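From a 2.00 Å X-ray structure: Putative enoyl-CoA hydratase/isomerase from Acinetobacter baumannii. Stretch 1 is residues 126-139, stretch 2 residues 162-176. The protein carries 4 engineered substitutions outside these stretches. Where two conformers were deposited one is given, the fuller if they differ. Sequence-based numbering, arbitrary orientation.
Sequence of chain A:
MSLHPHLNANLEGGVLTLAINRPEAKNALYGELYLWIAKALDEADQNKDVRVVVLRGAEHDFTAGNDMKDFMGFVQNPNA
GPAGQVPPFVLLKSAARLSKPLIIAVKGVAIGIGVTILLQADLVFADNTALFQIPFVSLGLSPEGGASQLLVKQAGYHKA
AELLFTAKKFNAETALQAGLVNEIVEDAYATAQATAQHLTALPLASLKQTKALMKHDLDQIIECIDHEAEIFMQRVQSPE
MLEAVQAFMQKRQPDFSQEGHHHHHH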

# COMPACT_ATOMS: atom_id res chain seq x y z
N ALA A 126 -17.64 9.20 -1.93
CA ALA A 126 -17.68 10.36 -2.84
C ALA A 126 -18.70 10.08 -3.93
O ALA A 126 -19.06 8.92 -4.19
CB ALA A 126 -16.31 10.58 -3.47
N ASP A 127 -19.16 11.14 -4.59
CA ASP A 127 -19.92 10.92 -5.81
C ASP A 127 -19.04 11.38 -6.99
O ASP A 127 -17.89 11.80 -6.78
CB ASP A 127 -21.32 11.61 -5.75
CG ASP A 127 -21.25 13.15 -5.83
OD1 ASP A 127 -20.18 13.73 -6.22
OD2 ASP A 127 -22.30 13.80 -5.52
N ASN A 128 -19.56 11.21 -8.22
CA ASN A 128 -18.75 11.42 -9.41
C ASN A 128 -18.45 12.88 -9.67
O ASN A 128 -17.70 13.23 -10.60
CB ASN A 128 -19.43 10.81 -10.64
CG ASN A 128 -18.42 10.29 -11.68
OD1 ASN A 128 -17.32 9.84 -11.34
ND2 ASN A 128 -18.84 10.25 -12.94
N THR A 129 -19.07 13.75 -8.88
CA THR A 129 -18.80 15.20 -9.02
C THR A 129 -17.49 15.61 -8.29
O THR A 129 -17.03 16.75 -8.42
CB THR A 129 -19.93 16.11 -8.42
OG1 THR A 129 -19.89 16.08 -6.98
CG2 THR A 129 -21.35 15.71 -8.92
N ALA A 130 -16.92 14.69 -7.52
CA ALA A 130 -15.73 15.01 -6.73
C ALA A 130 -14.49 15.31 -7.58
O ALA A 130 -14.14 14.58 -8.49
CB ALA A 130 -15.46 13.91 -5.76
N LEU A 131 -13.80 16.40 -7.24
CA LEU A 131 -12.61 16.78 -7.96
C LEU A 131 -11.53 17.07 -6.93
O LEU A 131 -11.63 18.01 -6.15
CB LEU A 131 -12.86 18.05 -8.82
CG LEU A 131 -13.73 17.79 -10.08
CD1 LEU A 131 -14.02 19.16 -10.69
CD2 LEU A 131 -13.08 16.80 -11.11
N PHE A 132 -10.48 16.26 -6.96
CA PHE A 132 -9.46 16.29 -5.91
C PHE A 132 -8.16 16.93 -6.42
O PHE A 132 -7.84 16.85 -7.60
CB PHE A 132 -9.12 14.88 -5.45
CG PHE A 132 -10.30 14.06 -4.96
CD1 PHE A 132 -10.62 14.03 -3.60
CD2 PHE A 132 -11.04 13.27 -5.83
CE1 PHE A 132 -11.69 13.26 -3.13
CE2 PHE A 132 -12.13 12.48 -5.38
CZ PHE A 132 -12.46 12.48 -4.02
N GLN A 133 -7.36 17.48 -5.50
CA GLN A 133 -6.03 17.96 -5.88
C GLN A 133 -5.17 18.12 -4.63
O GLN A 133 -5.69 18.49 -3.57
CB GLN A 133 -6.14 19.31 -6.61
CG GLN A 133 -4.74 19.81 -7.18
CD GLN A 133 -4.89 21.24 -7.69
OE1 GLN A 133 -5.86 21.92 -7.34
NE2 GLN A 133 -3.99 21.67 -8.55
N ILE A 134 -3.87 17.80 -4.75
CA ILE A 134 -2.87 18.14 -3.73
C ILE A 134 -1.92 19.15 -4.36
O ILE A 134 -0.94 18.79 -5.01
CB ILE A 134 -2.02 16.90 -3.33
CG1 ILE A 134 -2.94 15.67 -3.21
CG2 ILE A 134 -1.29 17.12 -1.95
CD1 ILE A 134 -2.22 14.43 -2.70
N PRO A 135 -2.22 20.42 -4.22
CA PRO A 135 -1.51 21.48 -4.95
C PRO A 135 -0.25 21.97 -4.27
O PRO A 135 0.39 22.93 -4.79
CB PRO A 135 -2.53 22.62 -4.97
CG PRO A 135 -3.33 22.42 -3.71
CD PRO A 135 -3.38 20.93 -3.47
N PHE A 136 0.16 21.35 -3.15
CA PHE A 136 1.30 21.87 -2.35
C PHE A 136 2.55 22.12 -3.19
O PHE A 136 3.18 23.17 -3.09
CB PHE A 136 1.64 20.95 -1.12
CG PHE A 136 0.42 20.60 -0.25
CD1 PHE A 136 -0.47 21.58 0.18
CD2 PHE A 136 0.18 19.29 0.15
CE1 PHE A 136 -1.60 21.25 0.96
CE2 PHE A 136 -0.91 18.96 0.93
CZ PHE A 136 -1.80 19.93 1.32
N VAL A 137 2.97 21.16 -4.01
CA VAL A 137 4.19 21.42 -4.80
C VAL A 137 4.09 22.66 -5.71
O VAL A 137 5.05 23.46 -5.82
CB VAL A 137 4.66 20.17 -5.58
CG1 VAL A 137 5.77 20.56 -6.62
CG2 VAL A 137 5.25 19.13 -4.54
N SER A 138 2.95 22.83 -6.39
CA SER A 138 2.85 23.93 -7.34
C SER A 138 2.64 25.25 -6.62
O SER A 138 2.92 26.32 -7.19
CB SER A 138 1.75 23.69 -8.40
OG SER A 138 0.53 23.45 -7.71
N LEU A 139 2.23 25.22 -5.36
CA LEU A 139 2.18 26.45 -4.56
C LEU A 139 3.57 26.81 -3.99
O LEU A 139 3.70 27.84 -3.38
CB LEU A 139 1.17 26.33 -3.40
CG LEU A 139 -0.30 26.25 -3.80
CD1 LEU A 139 -1.18 25.80 -2.63
CD2 LEU A 139 -0.75 27.64 -4.34
N GLU A 162 3.12 10.39 -8.05
CA GLU A 162 2.40 11.08 -9.17
C GLU A 162 1.46 12.21 -8.70
O GLU A 162 1.47 13.35 -9.23
CB GLU A 162 1.65 10.04 -10.05
CG GLU A 162 0.67 10.61 -11.12
CD GLU A 162 -0.09 9.51 -11.85
OE1 GLU A 162 -1.01 9.89 -12.55
OE2 GLU A 162 0.18 8.30 -11.70
N LEU A 163 0.69 11.96 -7.66
CA LEU A 163 -0.24 12.99 -7.19
C LEU A 163 0.48 14.09 -6.45
O LEU A 163 0.09 15.26 -6.54
CB LEU A 163 -1.31 12.37 -6.27
CG LEU A 163 -2.17 11.22 -6.88
CD1 LEU A 163 -3.18 10.59 -5.86
CD2 LEU A 163 -2.92 11.75 -8.12
N LEU A 164 1.51 13.74 -5.70
CA LEU A 164 2.25 14.78 -4.94
C LEU A 164 3.18 15.56 -5.87
O LEU A 164 3.21 16.80 -5.80
CB LEU A 164 3.05 14.16 -3.79
CG LEU A 164 2.21 13.73 -2.58
CD1 LEU A 164 3.01 12.93 -1.50
CD2 LEU A 164 1.60 14.92 -1.93
N PHE A 165 3.95 14.88 -6.72
CA PHE A 165 4.96 15.63 -7.53
C PHE A 165 4.24 16.50 -8.59
O PHE A 165 4.65 17.63 -8.84
CB PHE A 165 5.90 14.71 -8.31
CG PHE A 165 7.00 14.02 -7.50
CD1 PHE A 165 6.98 13.98 -6.10
CD2 PHE A 165 8.02 13.37 -8.18
CE1 PHE A 165 7.99 13.30 -5.39
CE2 PHE A 165 9.04 12.73 -7.48
CZ PHE A 165 9.02 12.68 -6.08
N THR A 166 3.23 15.96 -9.27
CA THR A 166 2.65 16.70 -10.40
C THR A 166 1.68 17.75 -9.91
O THR A 166 1.39 18.71 -10.64
CB THR A 166 1.92 15.79 -11.40
OG1 THR A 166 0.75 15.21 -10.80
CG2 THR A 166 2.83 14.72 -11.98
N ALA A 167 1.16 17.55 -8.69
CA ALA A 167 0.13 18.44 -8.14
C ALA A 167 -1.13 18.49 -9.03
O ALA A 167 -1.91 19.46 -8.99
CB ALA A 167 0.71 19.85 -7.90
N LYS A 168 -1.38 17.45 -9.81
CA LYS A 168 -2.51 17.54 -10.75
C LYS A 168 -3.90 17.32 -10.11
O LYS A 168 -4.03 16.67 -9.04
CB LYS A 168 -2.32 16.53 -11.88
CG LYS A 168 -2.36 15.04 -11.41
CD LYS A 168 -1.85 14.18 -12.58
CE LYS A 168 -2.27 12.76 -12.48
NZ LYS A 168 -1.58 12.06 -13.61
N LYS A 169 -4.94 17.81 -10.78
CA LYS A 169 -6.30 17.48 -10.37
C LYS A 169 -6.59 16.05 -10.83
O LYS A 169 -5.95 15.49 -11.76
CB LYS A 169 -7.33 18.52 -10.94
CG LYS A 169 -7.24 19.89 -10.28
CD LYS A 169 -8.11 20.94 -10.92
CE LYS A 169 -8.02 22.28 -10.15
NZ LYS A 169 -8.37 22.14 -8.68
N PHE A 170 -7.49 15.40 -10.11
CA PHE A 170 -7.82 13.99 -10.38
C PHE A 170 -9.25 13.68 -9.97
O PHE A 170 -9.82 14.37 -9.12
CB PHE A 170 -6.78 12.99 -9.80
CG PHE A 170 -6.63 13.02 -8.24
CD1 PHE A 170 -7.35 12.11 -7.42
CD2 PHE A 170 -5.75 13.93 -7.63
CE1 PHE A 170 -7.19 12.11 -6.00
CE2 PHE A 170 -5.58 13.94 -6.20
CZ PHE A 170 -6.34 13.04 -5.40
N ASN A 171 -9.87 12.66 -10.60
CA ASN A 171 -11.29 12.50 -10.44
C ASN A 171 -11.59 11.42 -9.40
O ASN A 171 -10.67 10.93 -8.71
CB ASN A 171 -11.96 12.15 -11.78
CG ASN A 171 -11.37 10.87 -12.41
OD1 ASN A 171 -10.88 9.99 -11.69
ND2 ASN A 171 -11.40 10.78 -13.73
N ALA A 172 -12.87 11.09 -9.22
CA ALA A 172 -13.22 10.12 -8.17
C ALA A 172 -12.69 8.72 -8.48
O ALA A 172 -12.32 7.97 -7.59
CB ALA A 172 -14.75 10.11 -7.89
N GLU A 173 -12.62 8.34 -9.75
CA GLU A 173 -12.11 7.01 -10.11
C GLU A 173 -10.64 6.87 -9.77
O GLU A 173 -10.19 5.82 -9.34
CB GLU A 173 -12.35 6.73 -11.60
CG GLU A 173 -13.83 6.58 -12.00
CD GLU A 173 -14.67 7.87 -11.93
OE1 GLU A 173 -14.14 9.02 -12.03
OE2 GLU A 173 -15.91 7.72 -11.77
N THR A 174 -9.86 7.91 -10.03
CA THR A 174 -8.44 7.94 -9.62
C THR A 174 -8.33 7.85 -8.08
O THR A 174 -7.51 7.10 -7.57
CB THR A 174 -7.72 9.23 -10.13
OG1 THR A 174 -7.66 9.18 -11.57
CG2 THR A 174 -6.24 9.35 -9.57
N ALA A 175 -9.16 8.62 -7.35
CA ALA A 175 -9.09 8.64 -5.90
C ALA A 175 -9.49 7.27 -5.37
O ALA A 175 -8.92 6.79 -4.41
CB ALA A 175 -10.05 9.73 -5.29
N LEU A 176 -10.43 6.62 -6.05
CA LEU A 176 -10.87 5.25 -5.63
C LEU A 176 -9.76 4.22 -5.90
O LEU A 176 -9.45 3.40 -5.07
CB LEU A 176 -12.18 4.87 -6.39
CG LEU A 176 -12.76 3.48 -6.09
CD1 LEU A 176 -13.57 3.46 -4.81
CD2 LEU A 176 -13.63 3.02 -7.24
O HOH W 1 -14.88 12.62 -10.43
O HOH W 2 -10.48 20.35 -7.77
O HOH W 3 1.76 18.59 -4.17
O HOH W 4 -2.60 16.18 -6.89
O HOH W 5 -1.13 22.71 -9.96

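The two stretches meet along a short antiparallel pairing centred on Phe-132 and Phe-170, whose backbones bond to each other in both directions. Phe-132 N donates to Phe-170 O at 2.9 Å with a nearly straight geometry (169°), and Phe-170 N returns a bond to Phe-132 O, also at 2.9 Å but more bent (149°). The same carbonyl receives a CA-H...O contact, with Lys-169 CA 3.2 Å from Phe-132 O. A similar contact lies further along, where Ala-167 CA approaches Ile-134 O at 3.3 Å; Ala-167 follows the helix with positive phi.

Side-chain hydrogen bonds gather around Gln-133. Its extended side chain uses both ends of the amide: OE1 accepts from Lys-169 NZ at 2.9 Å, while NE2 donates to the backbone oxygen of Ala-167, with Gln-133 NE2 and Ala-167 O 3.1 Å apart. One amide thus ties the strand residue both to a lysine side chain and to the loop that leaves the helix.

The aromatic contacts lie on the face of the pairing that carries Phe-132 and Phe-170. The two rings are near parallel, at 16°, yet they are slid apart, with centroids 5.4 Å from each other, and barely overlap. What covers the Phe-170 ring is instead Phe-132 CB, 3.5 Å from the ring centroid and close to its normal. The Phe-132 ring in turn receives Ala-175 CB over one face, 3.9 Å from its centroid, while Ala-172 CA lies at its edge, 3.8 Å from Phe-132 CE2. Ala-172 and Ala-175 are both in the second helix, so this ring packs against its first turn.

Apolar packing continues through Ile-134, whose CG2 meets Leu-164 CD2 at 3.6 Å and whose CG1 lies 4.3 Å from Phe-170 CE2, at the edge of that ring. Val-137 points toward the helix and brings CG2 within 3.3 Å of Leu-164 O.

Water extends the backbone bonding where the two stretches do not bond directly. Ala-130 O and Ala-172 N, 3.8 Å apart and not hydrogen-bonded to each other, are joined by water 1, which donates to the carbonyl, accepts from the amide and also donates to Asn-128 O. Water 4 accepts from Ile-134 N and donates to Leu-163 O and Lys-168 O. Water 3 accepts from Val-137 N and donates to Ile-134 O and Leu-164 O. Beyond the strand pairing, these two waters thus connect the backbone of stretch 1 to carbonyls at the end of the helix and just after it.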